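Long-range contact in WbbM protein (Klebsiella pneumoniae, PDB 6U4B), which acts as a bifunctional glycosyltransferase that polymerises O-antigen, with one catalytic module probably dependent on a bound metal ion: residues I405-E417 and P556-W568. Residues are numbered along the deposited sequence; the frame is centred on the assembly and turned at random.
Sequences IDSDTVVKADLGE and PKMIHYAGENKPW. With MG (magnesium ion), chain C.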
loop_
_atom_site.group_PDB
_atom_site.type_symbol
_atom_site.label_atom_id
_atom_site.label_comp_id
_atom_site.label_asym_id
_atom_site.label_seq_id
_atom_site.Cartn_x
_atom_site.Cartn_y
_atom_site.Cartn_z
ATOM N N ILE A 405 -18.923 17.055 -9.659
ATOM C CA ILE A 405 -18.380 17.154 -8.309
ATOM C C ILE A 405 -17.112 17.995 -8.352
ATOM O O ILE A 405 -16.291 17.859 -9.264
ATOM C CB ILE A 405 -18.133 15.753 -7.701
ATOM C CG1 ILE A 405 -17.624 15.859 -6.260
ATOM C CG2 ILE A 405 -17.181 14.931 -8.571
ATOM C CD1 ILE A 405 -17.558 14.524 -5.544
ATOM N N ASP A 406 -16.970 18.882 -7.368
ATOM C CA ASP A 406 -15.757 19.680 -7.233
ATOM C C ASP A 406 -14.527 18.784 -7.104
ATOM O O ASP A 406 -14.591 17.667 -6.581
ATOM C CB ASP A 406 -15.854 20.591 -6.008
ATOM C CG ASP A 406 -16.403 21.965 -6.338
ATOM O OD1 ASP A 406 -16.896 22.163 -7.470
ATOM O OD2 ASP A 406 -16.332 22.851 -5.460
ATOM N N SER A 407 -13.387 19.296 -7.568
ATOM C CA SER A 407 -12.155 18.522 -7.529
ATOM C C SER A 407 -11.537 18.465 -6.139
ATOM O O SER A 407 -10.782 17.529 -5.852
ATOM C CB SER A 407 -11.138 19.093 -8.521
ATOM O OG SER A 407 -10.629 20.337 -8.073
ATOM N N ASP A 408 -11.837 19.429 -5.271
ATOM C CA ASP A 408 -11.283 19.437 -3.915
ATOM C C ASP A 408 -12.169 18.661 -2.945
ATOM O O ASP A 408 -12.515 19.131 -1.861
ATOM C CB ASP A 408 -11.071 20.872 -3.447
ATOM C CG ASP A 408 -12.337 21.703 -3.517
ATOM O OD1 ASP A 408 -13.321 21.247 -4.139
ATOM O OD2 ASP A 408 -12.350 22.812 -2.942
ATOM N N THR A 409 -12.549 17.449 -3.348
ATOM C CA THR A 409 -13.411 16.593 -2.547
ATOM C C THR A 409 -12.851 15.175 -2.527
ATOM O O THR A 409 -11.993 14.810 -3.334
ATOM C CB THR A 409 -14.845 16.554 -3.096
ATOM O OG1 THR A 409 -14.842 15.931 -4.386
ATOM C CG2 THR A 409 -15.429 17.961 -3.216
ATOM N N VAL A 410 -13.352 14.379 -1.584
ATOM C CA VAL A 410 -13.253 12.926 -1.625
ATOM C C VAL A 410 -14.616 12.368 -1.244
ATOM O O VAL A 410 -15.308 12.930 -0.389
ATOM C CB VAL A 410 -12.153 12.366 -0.689
ATOM C CG1 VAL A 410 -10.766 12.816 -1.133
ATOM C CG2 VAL A 410 -12.410 12.749 0.763
ATOM N N VAL A 411 -15.013 11.277 -1.889
ATOM C CA VAL A 411 -16.287 10.640 -1.587
ATOM C C VAL A 411 -16.054 9.515 -0.590
ATOM O O VAL A 411 -14.976 8.911 -0.534
ATOM C CB VAL A 411 -16.992 10.122 -2.858
ATOM C CG1 VAL A 411 -17.152 11.252 -3.867
ATOM C CG2 VAL A 411 -16.227 8.959 -3.461
ATOM N N LYS A 412 -17.074 9.251 0.226
ATOM C CA LYS A 412 -17.073 8.129 1.157
ATOM C C LYS A 412 -18.162 7.121 0.821
ATOM O O LYS A 412 -18.472 6.255 1.650
ATOM C CB LYS A 412 -17.248 8.625 2.596
ATOM C CG LYS A 412 -16.301 9.747 2.992
ATOM C CD LYS A 412 -14.908 9.224 3.299
ATOM C CE LYS A 412 -14.910 8.377 4.559
ATOM N NZ LYS A 412 -13.533 8.002 4.974
ATOM N N ALA A 413 -18.752 7.211 -0.369
ATOM C CA ALA A 413 -19.873 6.364 -0.737
ATOM C C ALA A 413 -19.934 6.244 -2.252
ATOM O O ALA A 413 -19.252 6.965 -2.986
ATOM C CB ALA A 413 -21.194 6.915 -0.184
ATOM N N ASP A 414 -20.765 5.314 -2.711
ATOM C CA ASP A 414 -20.984 5.119 -4.138
ATOM C C ASP A 414 -21.694 6.339 -4.718
ATOM O O ASP A 414 -22.806 6.673 -4.299
ATOM C CB ASP A 414 -21.805 3.848 -4.359
ATOM C CG ASP A 414 -22.092 3.572 -5.825
ATOM O OD1 ASP A 414 -21.526 4.258 -6.701
ATOM O OD2 ASP A 414 -22.895 2.654 -6.097
ATOM N N LEU A 415 -21.050 7.011 -5.676
ATOM C CA LEU A 415 -21.689 8.145 -6.335
ATOM C C LEU A 415 -22.913 7.724 -7.137
ATOM O O LEU A 415 -23.735 8.573 -7.487
ATOM C CB LEU A 415 -20.692 8.857 -7.253
ATOM C CG LEU A 415 -19.864 9.999 -6.662
ATOM C CD1 LEU A 415 -18.944 10.586 -7.723
ATOM C CD2 LEU A 415 -20.772 11.073 -6.092
ATOM N N GLY A 416 -23.056 6.428 -7.423
ATOM C CA GLY A 416 -24.163 5.937 -8.225
ATOM C C GLY A 416 -25.530 6.129 -7.605
ATOM O O GLY A 416 -26.524 6.194 -8.340
ATOM N N GLU A 417 -25.612 6.208 -6.276
ATOM C CA GLU A 417 -26.920 6.378 -5.655
ATOM C C GLU A 417 -27.468 7.790 -5.833
ATOM O O GLU A 417 -28.674 7.999 -5.662
ATOM C CB GLU A 417 -26.878 6.005 -4.170
ATOM C CG GLU A 417 -25.752 6.631 -3.366
ATOM C CD GLU A 417 -25.582 5.974 -2.003
ATOM O OE1 GLU A 417 -26.056 6.545 -0.996
ATOM O OE2 GLU A 417 -24.990 4.876 -1.938
ATOM N N PRO A 556 -20.157 11.347 6.741
ATOM C CA PRO A 556 -20.249 12.034 5.448
ATOM C C PRO A 556 -20.265 11.049 4.295
ATOM O O PRO A 556 -19.683 9.964 4.361
ATOM C CB PRO A 556 -18.984 12.905 5.409
ATOM C CG PRO A 556 -18.454 12.905 6.815
ATOM C CD PRO A 556 -18.864 11.592 7.397
ATOM N N LYS A 557 -20.958 11.439 3.225
ATOM C CA LYS A 557 -20.871 10.712 1.968
ATOM C C LYS A 557 -19.956 11.392 0.963
ATOM O O LYS A 557 -19.440 10.720 0.060
ATOM C CB LYS A 557 -22.269 10.517 1.370
ATOM C CG LYS A 557 -23.140 9.610 2.227
ATOM C CD LYS A 557 -24.430 9.210 1.539
ATOM C CE LYS A 557 -25.169 8.161 2.358
ATOM N NZ LYS A 557 -26.535 7.887 1.835
ATOM N N MET A 558 -19.734 12.698 1.112
ATOM C CA MET A 558 -18.704 13.406 0.365
ATOM C C MET A 558 -18.144 14.493 1.266
ATOM O O MET A 558 -18.905 15.221 1.908
ATOM C CB MET A 558 -19.253 14.007 -0.938
ATOM C CG MET A 558 -18.235 14.826 -1.731
ATOM S SD MET A 558 -18.100 16.559 -1.225
ATOM C CE MET A 558 -19.304 17.335 -2.307
ATOM N N ILE A 559 -16.821 14.597 1.305
ATOM C CA ILE A 559 -16.123 15.585 2.115
ATOM C C ILE A 559 -15.612 16.673 1.183
ATOM O O ILE A 559 -14.905 16.386 0.213
ATOM C CB ILE A 559 -14.974 14.944 2.907
ATOM C CG1 ILE A 559 -15.524 13.883 3.859
ATOM C CG2 ILE A 559 -14.185 16.005 3.654
ATOM C CD1 ILE A 559 -14.474 12.939 4.408
ATOM N N HIS A 560 -15.973 17.920 1.468
ATOM C CA HIS A 560 -15.623 19.053 0.623
ATOM C C HIS A 560 -14.547 19.869 1.329
ATOM O O HIS A 560 -14.813 20.506 2.354
ATOM C CB HIS A 560 -16.855 19.905 0.323
ATOM C CG HIS A 560 -16.672 20.846 -0.825
ATOM N ND1 HIS A 560 -17.698 21.619 -1.327
ATOM C CD2 HIS A 560 -15.582 21.136 -1.574
ATOM C CE1 HIS A 560 -17.247 22.344 -2.335
ATOM N NE2 HIS A 560 -15.966 22.070 -2.505
ATOM N N TYR A 561 -13.335 19.862 0.774
ATOM C CA TYR A 561 -12.251 20.653 1.342
ATOM C C TYR A 561 -12.281 22.075 0.803
ATOM O O TYR A 561 -11.253 22.610 0.373
ATOM C CB TYR A 561 -10.903 19.998 1.063
ATOM C CG TYR A 561 -10.817 18.597 1.606
ATOM C CD1 TYR A 561 -11.082 17.504 0.795
ATOM C CD2 TYR A 561 -10.509 18.364 2.940
ATOM C CE1 TYR A 561 -11.021 16.219 1.290
ATOM C CE2 TYR A 561 -10.442 17.083 3.445
ATOM C CZ TYR A 561 -10.700 16.015 2.613
ATOM O OH TYR A 561 -10.638 14.736 3.106
ATOM N N ALA A 562 -13.454 22.699 0.834
ATOM C CA ALA A 562 -13.583 24.059 0.342
ATOM C C ALA A 562 -12.908 25.036 1.293
ATOM O O ALA A 562 -13.066 24.954 2.513
ATOM C CB ALA A 562 -15.054 24.427 0.163
ATOM N N GLY A 563 -12.140 25.958 0.724
ATOM C CA GLY A 563 -11.536 27.005 1.519
ATOM C C GLY A 563 -10.046 27.167 1.312
ATOM O O GLY A 563 -9.507 26.840 0.250
ATOM N N GLU A 564 -9.373 27.666 2.348
ATOM C CA GLU A 564 -7.968 28.046 2.289
ATOM C C GLU A 564 -7.029 26.917 2.695
ATOM O O GLU A 564 -5.950 26.772 2.109
ATOM C CB GLU A 564 -7.740 29.267 3.183
ATOM C CG GLU A 564 -8.534 29.220 4.487
ATOM C CD GLU A 564 -8.400 30.488 5.309
ATOM O OE1 GLU A 564 -7.383 31.196 5.151
ATOM O OE2 GLU A 564 -9.315 30.781 6.108
ATOM N N ASN A 565 -7.410 26.113 3.686
ATOM C CA ASN A 565 -6.547 25.068 4.233
ATOM C C ASN A 565 -6.896 23.742 3.565
ATOM O O ASN A 565 -7.844 23.061 3.964
ATOM C CB ASN A 565 -6.693 24.989 5.748
ATOM C CG ASN A 565 -6.233 26.255 6.442
ATOM O OD1 ASN A 565 -5.205 26.833 6.084
ATOM N ND2 ASN A 565 -6.998 26.699 7.433
ATOM N N LYS A 566 -6.112 23.373 2.555
ATOM C CA LYS A 566 -6.313 22.148 1.794
ATOM C C LYS A 566 -5.471 21.018 2.385
ATOM O O LYS A 566 -4.355 21.257 2.855
ATOM C CB LYS A 566 -5.933 22.359 0.332
ATOM C CG LYS A 566 -6.156 23.778 -0.176
ATOM C CD LYS A 566 -7.631 24.161 -0.210
ATOM C CE LYS A 566 -8.397 23.334 -1.226
ATOM N NZ LYS A 566 -9.650 24.006 -1.670
ATOM N N PRO A 567 -5.978 19.781 2.372
ATOM C CA PRO A 567 -5.248 18.686 3.032
ATOM C C PRO A 567 -3.901 18.373 2.402
ATOM O O PRO A 567 -3.025 17.837 3.090
ATOM C CB PRO A 567 -6.213 17.499 2.912
ATOM C CG PRO A 567 -7.070 17.828 1.732
ATOM C CD PRO A 567 -7.236 19.319 1.762
ATOM N N TRP A 568 -3.699 18.693 1.124
ATOM C CA TRP A 568 -2.410 18.478 0.480
ATOM C C TRP A 568 -1.397 19.574 0.801
ATOM O O TRP A 568 -0.391 19.695 0.094
ATOM C CB TRP A 568 -2.588 18.350 -1.036
ATOM C CG TRP A 568 -3.340 19.489 -1.682
ATOM C CD1 TRP A 568 -2.812 20.649 -2.175
ATOM C CD2 TRP A 568 -4.753 19.562 -1.919
ATOM N NE1 TRP A 568 -3.808 21.441 -2.696
ATOM C CE2 TRP A 568 -5.009 20.795 -2.552
ATOM C CE3 TRP A 568 -5.828 18.706 -1.653
ATOM C CZ2 TRP A 568 -6.292 21.193 -2.923
ATOM C CZ3 TRP A 568 -7.102 19.103 -2.022
ATOM C CH2 TRP A 568 -7.323 20.336 -2.649
HETATM MG MG MG C . -14.897 23.150 -3.894
#
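His560, Asp406 and Asp408 meet around one magnesium ion. His560 gives NE2 at 2.1 Å from the metal, and Asp406 gives OD2, also at 2.1 Å. Asp408 chelates the ion unevenly, with OD1 at 2.5 Å and OD2 at a longer 2.7 Å. Both carboxylates stand steeply to the imidazole plane, 79° for Asp406 and 82° for Asp408. The histidine CG lies anti to the backbone N (chi1 -164°), which carries the ring toward the two aspartates. Its other nitrogen, ND1, is hydrogen-bonded to Asn526 OD1. With both nitrogens engaged, the ring's rotation is fixed. Asp406 OD1 forms a salt bridge with Arg389. Asp408 OD2 also receives a weak hydrogen bond within a salt bridge from Lys566 NZ, 3.2 Å away. The same ammonium group also donates to Tyr561 O at 2.9 Å. A DxD motif plus a histidine is the metal site expected of a GT-A glycosyltransferase of family 8.

Behind the metal, strands 409-411 and 558-560 run antiparallel. Val410 and Ile559 form the hydrogen-bonded pair, bonded both ways, Ile559 N to Val410 O at 2.8 Å and Val410 N to Ile559 O. Tyr561 N to Asp408 O and Lys412 N to Lys557 O extend the bonding at both ends. Thr409 OG1 donates to Asp406 O, while its CG2 touches Met558 SD and the His560 ring. On the other face, Val410 CG2 sits at the edge of the Tyr561 ring. Tyr561 OH bonds to Phe575 O. Farther along, Lys557 NZ makes a salt bridge with Glu417 OE1 at 3.2 Å.

Strand 558-560 lies between 409-411 and the parallel strand 527-528. Helix 313-325 packs on Ile405 and Thr409, and helix 576-583 packs on Ile559 and Tyr561.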